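GH26A (Muricauda sp. MAR_2010_75, PDB 6Q75) is a family 26 glycoside hydrolase that probably cleaves a polysaccharide such as a beta-mannan. Local coordinates at residues Leu42-Tyr53 with Trp293-Ile303. Sequence-based numbering, arbitrary orientation.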
# COMPACT_ATOMS: atom_id res chain seq x y z
N LEU A 42 4.63 8.84 -15.81
CA LEU A 42 4.34 10.07 -15.08
C LEU A 42 5.47 11.08 -15.18
O LEU A 42 5.22 12.28 -15.29
CB LEU A 42 4.02 9.77 -13.61
CG LEU A 42 2.70 9.03 -13.36
CD1 LEU A 42 2.59 8.47 -11.92
CD2 LEU A 42 1.52 9.93 -13.73
N ASP A 43 6.72 10.60 -15.15
CA ASP A 43 7.92 11.40 -15.42
C ASP A 43 7.82 12.80 -14.83
O ASP A 43 7.80 13.81 -15.53
CB ASP A 43 8.19 11.47 -16.93
N GLY A 44 7.76 12.85 -13.50
CA GLY A 44 7.73 14.11 -12.78
C GLY A 44 6.38 14.48 -12.21
O GLY A 44 6.31 15.28 -11.27
N LYS A 45 5.30 13.91 -12.73
CA LYS A 45 3.97 14.19 -12.21
C LYS A 45 3.68 13.23 -11.06
O LYS A 45 4.28 12.16 -10.97
CB LYS A 45 2.92 14.03 -13.30
CG LYS A 45 3.15 15.00 -14.47
CD LYS A 45 1.86 15.36 -15.18
CE LYS A 45 2.08 16.55 -16.11
NZ LYS A 45 1.13 17.67 -15.81
N ILE A 46 2.75 13.62 -10.18
CA ILE A 46 2.44 12.81 -9.00
C ILE A 46 0.93 12.75 -8.81
O ILE A 46 0.24 13.77 -8.90
CB ILE A 46 3.15 13.35 -7.74
CG1 ILE A 46 2.91 12.44 -6.54
CG2 ILE A 46 2.75 14.81 -7.45
CD1 ILE A 46 3.86 12.71 -5.38
N LEU A 47 0.41 11.54 -8.55
CA LEU A 47 -1.02 11.35 -8.33
C LEU A 47 -1.39 11.69 -6.89
O LEU A 47 -0.77 11.16 -5.95
CB LEU A 47 -1.42 9.90 -8.63
CG LEU A 47 -1.19 9.47 -10.07
CD1 LEU A 47 -1.08 7.98 -10.12
CD2 LEU A 47 -2.37 9.94 -10.91
N ALA A 48 -2.42 12.52 -6.71
CA ALA A 48 -2.93 12.82 -5.36
C ALA A 48 -3.79 11.66 -4.85
O ALA A 48 -4.71 11.22 -5.54
CB ALA A 48 -3.76 14.10 -5.35
N GLY A 49 -3.54 11.23 -3.61
CA GLY A 49 -4.24 10.08 -3.08
C GLY A 49 -4.65 10.30 -1.64
O GLY A 49 -4.10 11.14 -0.92
N GLN A 50 -5.64 9.50 -1.21
CA GLN A 50 -6.22 9.66 0.12
C GLN A 50 -6.73 8.31 0.61
O GLN A 50 -7.45 7.62 -0.12
CB GLN A 50 -7.35 10.68 0.10
CG GLN A 50 -8.07 10.83 1.44
CD GLN A 50 -7.23 11.55 2.49
OE1 GLN A 50 -6.65 12.60 2.22
NE2 GLN A 50 -7.17 10.99 3.71
N HIS A 51 -6.40 7.97 1.85
CA HIS A 51 -6.81 6.74 2.53
C HIS A 51 -7.98 7.03 3.47
O HIS A 51 -8.07 8.12 4.04
CB HIS A 51 -5.63 6.18 3.30
CG HIS A 51 -5.95 4.96 4.12
ND1 HIS A 51 -5.87 3.70 3.58
CD2 HIS A 51 -6.28 4.80 5.42
CE1 HIS A 51 -6.15 2.80 4.52
NE2 HIS A 51 -6.42 3.44 5.64
N SER A 52 -8.89 6.05 3.59
CA SER A 52 -9.98 6.10 4.57
C SER A 52 -10.06 4.77 5.29
O SER A 52 -9.74 3.72 4.72
CB SER A 52 -11.34 6.42 3.89
OG SER A 52 -11.32 7.63 3.14
N TYR A 53 -10.47 4.79 6.56
CA TYR A 53 -10.72 3.54 7.26
C TYR A 53 -11.89 2.80 6.62
O TYR A 53 -12.84 3.41 6.12
CB TYR A 53 -11.04 3.81 8.73
CG TYR A 53 -10.01 4.67 9.42
CD1 TYR A 53 -8.73 4.18 9.66
CD2 TYR A 53 -10.33 5.95 9.88
CE1 TYR A 53 -7.78 4.97 10.32
CE2 TYR A 53 -9.41 6.72 10.55
CZ TYR A 53 -8.14 6.23 10.76
OH TYR A 53 -7.19 7.00 11.41
N TRP A 293 8.60 10.43 -7.09
CA TRP A 293 7.43 9.93 -6.37
C TRP A 293 6.23 9.91 -7.32
O TRP A 293 5.88 10.93 -7.91
CB TRP A 293 7.12 10.79 -5.14
CG TRP A 293 8.19 10.84 -4.09
CD1 TRP A 293 8.83 11.97 -3.63
CD2 TRP A 293 8.68 9.74 -3.30
NE1 TRP A 293 9.70 11.63 -2.62
CE2 TRP A 293 9.64 10.28 -2.40
CE3 TRP A 293 8.43 8.36 -3.27
CZ2 TRP A 293 10.34 9.49 -1.49
CZ3 TRP A 293 9.12 7.58 -2.35
CH2 TRP A 293 10.06 8.15 -1.48
N SER A 294 5.59 8.74 -7.44
CA SER A 294 4.51 8.57 -8.41
C SER A 294 3.14 8.89 -7.85
O SER A 294 2.25 9.24 -8.62
CB SER A 294 4.48 7.13 -8.94
OG SER A 294 5.76 6.76 -9.38
N TRP A 295 2.95 8.71 -6.55
CA TRP A 295 1.72 9.14 -5.89
C TRP A 295 2.06 9.39 -4.43
O TRP A 295 3.13 9.03 -3.94
CB TRP A 295 0.55 8.13 -6.05
CG TRP A 295 0.63 6.87 -5.22
CD1 TRP A 295 0.27 6.72 -3.88
CD2 TRP A 295 1.03 5.57 -5.68
NE1 TRP A 295 0.46 5.39 -3.50
CE2 TRP A 295 0.93 4.68 -4.58
CE3 TRP A 295 1.48 5.08 -6.91
CZ2 TRP A 295 1.26 3.31 -4.68
CZ3 TRP A 295 1.83 3.71 -7.00
CH2 TRP A 295 1.70 2.85 -5.90
N PHE A 296 1.15 10.08 -3.75
CA PHE A 296 1.15 10.15 -2.30
C PHE A 296 -0.23 9.74 -1.83
O PHE A 296 -1.20 9.89 -2.57
CB PHE A 296 1.51 11.57 -1.80
CG PHE A 296 0.53 12.63 -2.19
CD1 PHE A 296 -0.69 12.78 -1.52
CD2 PHE A 296 0.85 13.55 -3.18
CE1 PHE A 296 -1.59 13.81 -1.86
CE2 PHE A 296 -0.05 14.57 -3.54
CZ PHE A 296 -1.26 14.70 -2.87
N MET A 297 -0.32 9.22 -0.59
CA MET A 297 -1.62 8.86 -0.03
C MET A 297 -1.69 9.38 1.40
O MET A 297 -1.01 8.84 2.28
CB MET A 297 -1.84 7.33 -0.05
CG MET A 297 -3.27 7.01 0.31
SD MET A 297 -3.64 5.25 0.55
CE MET A 297 -2.59 4.87 1.96
N VAL A 298 -2.48 10.42 1.63
CA VAL A 298 -2.63 10.97 2.98
C VAL A 298 -3.43 10.01 3.85
O VAL A 298 -4.40 9.38 3.40
CB VAL A 298 -3.28 12.36 2.92
CG1 VAL A 298 -3.48 12.90 4.32
CG2 VAL A 298 -2.39 13.27 2.14
N TRP A 299 -3.00 9.88 5.11
CA TRP A 299 -3.61 8.92 6.02
C TRP A 299 -4.85 9.52 6.66
O TRP A 299 -4.75 10.31 7.59
CB TRP A 299 -2.61 8.51 7.10
CG TRP A 299 -3.17 7.37 7.93
CD1 TRP A 299 -3.75 7.45 9.15
CD2 TRP A 299 -3.25 5.99 7.53
NE1 TRP A 299 -4.14 6.19 9.58
CE2 TRP A 299 -3.85 5.28 8.59
CE3 TRP A 299 -2.84 5.28 6.39
CZ2 TRP A 299 -4.08 3.89 8.54
CZ3 TRP A 299 -3.06 3.91 6.35
CH2 TRP A 299 -3.68 3.23 7.41
N SER A 300 -6.03 9.11 6.20
CA SER A 300 -7.29 9.53 6.83
C SER A 300 -7.33 10.97 7.30
O SER A 300 -7.20 11.88 6.47
CB SER A 300 -7.60 8.59 7.99
OG SER A 300 -7.78 7.27 7.43
N ASN A 301 -7.56 11.22 8.59
CA ASN A 301 -7.80 12.62 8.98
C ASN A 301 -6.53 13.42 9.11
O ASN A 301 -6.60 14.60 9.51
CB ASN A 301 -8.62 12.73 10.28
CG ASN A 301 -9.32 14.11 10.41
OD1 ASN A 301 -9.87 14.62 9.44
ND2 ASN A 301 -9.29 14.70 11.61
N TRP A 302 -5.36 12.86 8.78
CA TRP A 302 -4.17 13.71 8.68
C TRP A 302 -4.35 14.76 7.59
O TRP A 302 -3.65 15.78 7.60
CB TRP A 302 -2.93 12.86 8.44
CG TRP A 302 -2.24 12.33 9.68
CD1 TRP A 302 -0.98 12.61 10.10
CD2 TRP A 302 -2.79 11.42 10.66
NE1 TRP A 302 -0.69 11.95 11.27
CE2 TRP A 302 -1.79 11.21 11.64
CE3 TRP A 302 -4.02 10.78 10.82
CZ2 TRP A 302 -1.98 10.38 12.74
CZ3 TRP A 302 -4.22 9.96 11.91
CH2 TRP A 302 -3.20 9.77 12.86
N ILE A 303 -5.31 14.56 6.68
CA ILE A 303 -5.61 15.57 5.68
C ILE A 303 -6.02 16.88 6.34
O ILE A 303 -5.84 17.95 5.77
CB ILE A 303 -6.70 15.05 4.70
CG1 ILE A 303 -6.81 15.96 3.47
CG2 ILE A 303 -8.05 14.93 5.39
CD1 ILE A 303 -5.52 16.05 2.61
O HOH W 1 -7.68 9.77 11.21
O HOH W 2 -5.08 5.91 12.42
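H51 and W299 form an offset stack: the imidazole and the six-membered ring of the indole have centroids 3.9 Å apart and planes turned by only 12°. W299 CZ3 sits over the centre of the imidazole face, and H51 NE2 comes within 3.3 Å of W299 CH2. Both side chains have CG anti to the backbone N (chi1 176° for H51), which sends the two rings out alongside each other from neighbouring strands. M297 SD reaches the edge of the imidazole, and S300 OG lies above the centre of the Y53 ring. Y53 OH and W299 NE1 are linked through one water, which accepts from the indole at 3.0 Å (NE1 to water O). Replacing W299 with alanine would probably leave the H51 ring without its stacking partner, freer to turn, and this water without its indole donor.

On the other face of the sheet, F296 lies across A48, whose CA makes a CH-pi contact 3.9 Å from the ring centroid, while I46 CD1 touches the ring's edge. Q50, bent at chi2 (72°), turns its amide back so that NE2 donates to its neighbour H51 O at 3.0 Å and, weakly, to S300 O; F60 and A64 of helix 59-68 pack against Q50.

The backbone bonds establish a parallel register: L47 N gives to S294 O (2.9 Å), F296 N to L47 O, V298 N to G49 O, and H51 N to V298 O (2.9 Å). This parallel pairing of 46-51 with 293-299 joins the first and last strands of the (beta/alpha)8 barrel of family 26; bound Tris and glycerol beside W299 at the C-terminal strand ends are consistent with the catalytic cleft of family 26 enzymes.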